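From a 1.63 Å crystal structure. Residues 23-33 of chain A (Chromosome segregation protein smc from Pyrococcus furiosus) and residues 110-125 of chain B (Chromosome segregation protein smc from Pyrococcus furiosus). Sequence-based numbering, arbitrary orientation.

Chain A, residues 23-33: PFSKGFTAIVG
Chain B 110-125: LIKESSKESQFIVITL

Five backbone hydrogen bonds alternate between the strands: Phe B120 N to Gly A27 O (2.8 Å), Thr A29 N to Phe B120 O (2.9 Å), Val B122 N to Thr A29 O (2.9 Å), Ile A31 N to Val B122 O (2.8 Å) and Thr B124 N to Ile A31 O (3.0 Å). Before them, extended Gln B119 (chi1, chi2 t) is long enough to donate a nearly linear hydrogen bond from NE2 to the loop carbonyl Ser A25 O (2.9 Å). A water bridges the chains, hydrogen-bonding to Ser A25 O (2.7 Å), Phe B120 O (2.9 Å) and Thr A29 OG1 (2.7 Å).

The strands run parallel, 17° apart, pairing Phe A28 through Ile A31 with Phe B120 through Ile B123 in order (phi -90 to -129°, psi 112 to 140°); Gly A27 (-98/-111) precedes them.

On the face bearing Phe A28 and Ala A30, the Phe A28 ring (chi1 t, chi2 19°) receives Ile B111 CG2 3.7 Å above its centroid, while its CE1 meets Val B122 CG2 (3.6 Å; Val chi1 t). Opposite, branched m,t isoleucines fill the buried face, Ile A31 CD1 touching Ile B121 CG2 (3.6 Å); Ile B121 CD1 lies 4.0 Å from the Phe A24 ring centroid (chi1 m, chi2 -77°), over its face. Together the stretches bury 800 Å².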

# COMPACT_ATOMS: atom_id res chain seq x y z
N PRO A 23 -8.30 14.18 -0.65
CA PRO A 23 -8.37 13.85 -2.08
C PRO A 23 -7.08 13.21 -2.55
O PRO A 23 -6.02 13.50 -2.00
CB PRO A 23 -8.52 15.22 -2.74
CG PRO A 23 -7.73 16.13 -1.85
CD PRO A 23 -7.75 15.53 -0.44
N PHE A 24 -7.18 12.37 -3.57
CA PHE A 24 -6.01 11.71 -4.15
C PHE A 24 -5.94 11.89 -5.66
O PHE A 24 -6.97 11.98 -6.33
CB PHE A 24 -6.03 10.21 -3.85
CG PHE A 24 -6.00 9.90 -2.40
CD1 PHE A 24 -4.81 9.98 -1.69
CD2 PHE A 24 -7.15 9.53 -1.73
CE1 PHE A 24 -4.76 9.70 -0.33
CE2 PHE A 24 -7.11 9.24 -0.36
CZ PHE A 24 -5.92 9.33 0.34
N SER A 25 -4.73 11.96 -6.20
CA SER A 25 -4.56 11.90 -7.65
C SER A 25 -4.91 10.50 -8.15
O SER A 25 -4.67 9.53 -7.45
CB SER A 25 -3.11 12.21 -8.02
OG SER A 25 -2.89 11.96 -9.40
N LYS A 26 -5.44 10.39 -9.36
CA LYS A 26 -5.62 9.08 -9.99
C LYS A 26 -4.27 8.36 -10.15
O LYS A 26 -4.22 7.13 -10.22
CB LYS A 26 -6.27 9.26 -11.36
CG LYS A 26 -6.25 8.03 -12.23
CD LYS A 26 -6.88 8.34 -13.58
CE LYS A 26 -6.82 7.15 -14.51
NZ LYS A 26 -7.59 7.44 -15.76
N GLY A 27 -3.20 9.14 -10.18
CA GLY A 27 -1.86 8.61 -10.34
C GLY A 27 -1.11 8.45 -9.03
O GLY A 27 -1.46 7.60 -8.20
N PHE A 28 -0.09 9.28 -8.84
CA PHE A 28 0.84 9.19 -7.71
C PHE A 28 0.63 10.35 -6.73
O PHE A 28 0.89 11.52 -7.06
CB PHE A 28 2.26 9.16 -8.30
CG PHE A 28 3.40 9.19 -7.31
CD1 PHE A 28 3.22 8.86 -5.98
CD2 PHE A 28 4.68 9.52 -7.76
CE1 PHE A 28 4.31 8.89 -5.10
CE2 PHE A 28 5.76 9.56 -6.90
CZ PHE A 28 5.58 9.24 -5.58
N THR A 29 0.14 10.04 -5.53
CA THR A 29 0.03 11.04 -4.47
C THR A 29 1.07 10.74 -3.41
O THR A 29 1.22 9.60 -2.98
CB THR A 29 -1.36 11.02 -3.80
OG1 THR A 29 -2.38 11.14 -4.81
CG2 THR A 29 -1.48 12.17 -2.80
N ALA A 30 1.81 11.76 -2.99
CA ALA A 30 2.72 11.62 -1.87
C ALA A 30 2.09 12.28 -0.65
O ALA A 30 1.49 13.35 -0.76
CB ALA A 30 4.06 12.28 -2.16
N ILE A 31 2.25 11.64 0.50
CA ILE A 31 1.77 12.16 1.77
C ILE A 31 2.98 12.46 2.64
O ILE A 31 3.77 11.55 2.93
CB ILE A 31 0.87 11.15 2.48
CG1 ILE A 31 -0.36 10.87 1.62
CG2 ILE A 31 0.44 11.68 3.85
CD1 ILE A 31 -1.22 9.72 2.13
N VAL A 32 3.13 13.72 3.03
CA VAL A 32 4.28 14.15 3.83
C VAL A 32 3.80 14.83 5.11
O VAL A 32 2.66 15.26 5.21
CB VAL A 32 5.25 15.11 3.05
CG1 VAL A 32 5.77 14.45 1.78
CG2 VAL A 32 4.57 16.43 2.72
N GLY A 33 4.69 14.94 6.10
CA GLY A 33 4.32 15.53 7.37
C GLY A 33 5.24 15.04 8.46
O GLY A 33 5.85 13.98 8.34
N LEU B 110 10.20 4.08 -10.87
CA LEU B 110 9.38 2.90 -11.16
C LEU B 110 7.92 3.17 -10.76
O LEU B 110 6.99 2.76 -11.46
CB LEU B 110 9.94 1.69 -10.41
CG LEU B 110 9.20 0.36 -10.49
CD1 LEU B 110 9.03 -0.08 -11.93
CD2 LEU B 110 9.98 -0.67 -9.68
N ILE B 111 7.71 3.85 -9.64
CA ILE B 111 6.36 4.27 -9.26
C ILE B 111 5.74 5.19 -10.31
O ILE B 111 4.60 4.97 -10.73
CB ILE B 111 6.33 4.93 -7.85
CG1 ILE B 111 6.49 3.87 -6.76
CG2 ILE B 111 5.01 5.71 -7.64
CD1 ILE B 111 6.97 4.44 -5.40
N LYS B 112 6.49 6.20 -10.76
CA LYS B 112 6.00 7.12 -11.78
C LYS B 112 5.55 6.39 -13.05
O LYS B 112 4.45 6.62 -13.56
CB LYS B 112 7.07 8.16 -12.12
CG LYS B 112 6.57 9.29 -13.02
CD LYS B 112 5.71 10.24 -12.22
CE LYS B 112 5.49 11.53 -12.97
NZ LYS B 112 4.48 12.36 -12.29
N GLU B 113 6.39 5.49 -13.54
CA GLU B 113 6.05 4.70 -14.73
C GLU B 113 4.83 3.82 -14.49
O GLU B 113 3.89 3.76 -15.31
CB GLU B 113 7.23 3.85 -15.18
CG GLU B 113 6.94 2.98 -16.40
CD GLU B 113 6.70 3.79 -17.66
OE1 GLU B 113 7.07 4.98 -17.69
OE2 GLU B 113 6.15 3.22 -18.63
N SER B 114 4.81 3.17 -13.33
CA SER B 114 3.72 2.25 -13.01
C SER B 114 2.40 2.98 -12.79
O SER B 114 1.33 2.38 -12.94
CB SER B 114 4.05 1.43 -11.75
OG SER B 114 5.21 0.65 -11.98
N SER B 115 2.48 4.26 -12.43
CA SER B 115 1.27 5.04 -12.14
C SER B 115 0.43 5.31 -13.39
O SER B 115 -0.68 5.82 -13.29
CB SER B 115 1.61 6.35 -11.42
OG SER B 115 2.26 7.24 -12.31
N LYS B 116 0.95 4.96 -14.56
CA LYS B 116 0.13 5.00 -15.76
C LYS B 116 -1.00 3.96 -15.72
O LYS B 116 -2.02 4.14 -16.39
CB LYS B 116 0.98 4.80 -17.02
CG LYS B 116 2.02 5.89 -17.23
CD LYS B 116 2.97 5.51 -18.37
CE LYS B 116 4.02 6.59 -18.59
NZ LYS B 116 4.98 6.24 -19.68
N GLU B 117 -0.81 2.90 -14.94
CA GLU B 117 -1.73 1.76 -14.92
C GLU B 117 -2.37 1.48 -13.55
O GLU B 117 -3.40 0.81 -13.48
CB GLU B 117 -1.04 0.47 -15.40
CG GLU B 117 -0.39 0.57 -16.77
CD GLU B 117 -1.38 0.86 -17.88
OE1 GLU B 117 -2.59 0.63 -17.68
OE2 GLU B 117 -0.95 1.33 -18.96
N SER B 118 -1.76 1.98 -12.48
CA SER B 118 -2.33 1.84 -11.14
C SER B 118 -2.18 3.15 -10.38
O SER B 118 -1.29 3.95 -10.66
CB SER B 118 -1.59 0.75 -10.34
OG SER B 118 -1.70 -0.52 -10.96
N GLN B 119 -3.03 3.35 -9.37
CA GLN B 119 -2.92 4.47 -8.45
C GLN B 119 -1.91 4.12 -7.35
O GLN B 119 -1.88 2.99 -6.87
CB GLN B 119 -4.30 4.74 -7.84
CG GLN B 119 -4.33 5.83 -6.78
CD GLN B 119 -5.76 6.05 -6.31
OE1 GLN B 119 -6.46 5.10 -5.94
NE2 GLN B 119 -6.22 7.30 -6.35
N PHE B 120 -1.08 5.09 -6.98
CA PHE B 120 -0.12 4.92 -5.89
C PHE B 120 -0.31 6.00 -4.84
O PHE B 120 -0.34 7.19 -5.18
CB PHE B 120 1.32 4.98 -6.44
CG PHE B 120 1.69 3.76 -7.20
CD1 PHE B 120 1.36 3.63 -8.55
CD2 PHE B 120 2.33 2.70 -6.57
CE1 PHE B 120 1.69 2.48 -9.25
CE2 PHE B 120 2.65 1.55 -7.26
CZ PHE B 120 2.33 1.44 -8.59
N ILE B 121 -0.41 5.57 -3.59
CA ILE B 121 -0.48 6.52 -2.47
C ILE B 121 0.70 6.19 -1.57
O ILE B 121 0.80 5.08 -1.05
CB ILE B 121 -1.79 6.35 -1.67
CG1 ILE B 121 -2.99 6.65 -2.57
CG2 ILE B 121 -1.79 7.26 -0.44
CD1 ILE B 121 -4.30 6.08 -2.03
N VAL B 122 1.61 7.15 -1.42
CA VAL B 122 2.89 6.86 -0.79
C VAL B 122 3.16 7.85 0.33
O VAL B 122 3.22 9.04 0.09
CB VAL B 122 4.03 6.98 -1.84
CG1 VAL B 122 5.39 6.71 -1.20
CG2 VAL B 122 3.80 6.02 -3.02
N ILE B 123 3.33 7.34 1.55
CA ILE B 123 3.74 8.18 2.66
C ILE B 123 5.26 8.17 2.74
O ILE B 123 5.86 7.10 2.70
CB ILE B 123 3.20 7.63 3.98
CG1 ILE B 123 1.67 7.66 3.98
CG2 ILE B 123 3.78 8.44 5.15
CD1 ILE B 123 1.02 6.78 5.05
N THR B 124 5.87 9.35 2.82
CA THR B 124 7.33 9.43 2.73
C THR B 124 7.89 10.70 3.37
O THR B 124 7.22 11.73 3.42
CB THR B 124 7.80 9.36 1.26
OG1 THR B 124 9.24 9.39 1.20
CG2 THR B 124 7.24 10.53 0.45
N LEU B 125 9.12 10.59 3.89
CA LEU B 125 9.86 11.73 4.43
C LEU B 125 10.99 12.10 3.47
O LEU B 125 11.80 13.00 3.77
CB LEU B 125 10.45 11.39 5.80
CG LEU B 125 9.47 11.08 6.93
CD1 LEU B 125 10.21 10.98 8.25
CD2 LEU B 125 8.38 12.14 6.98
O HOH W 1 -2.85 8.63 -5.66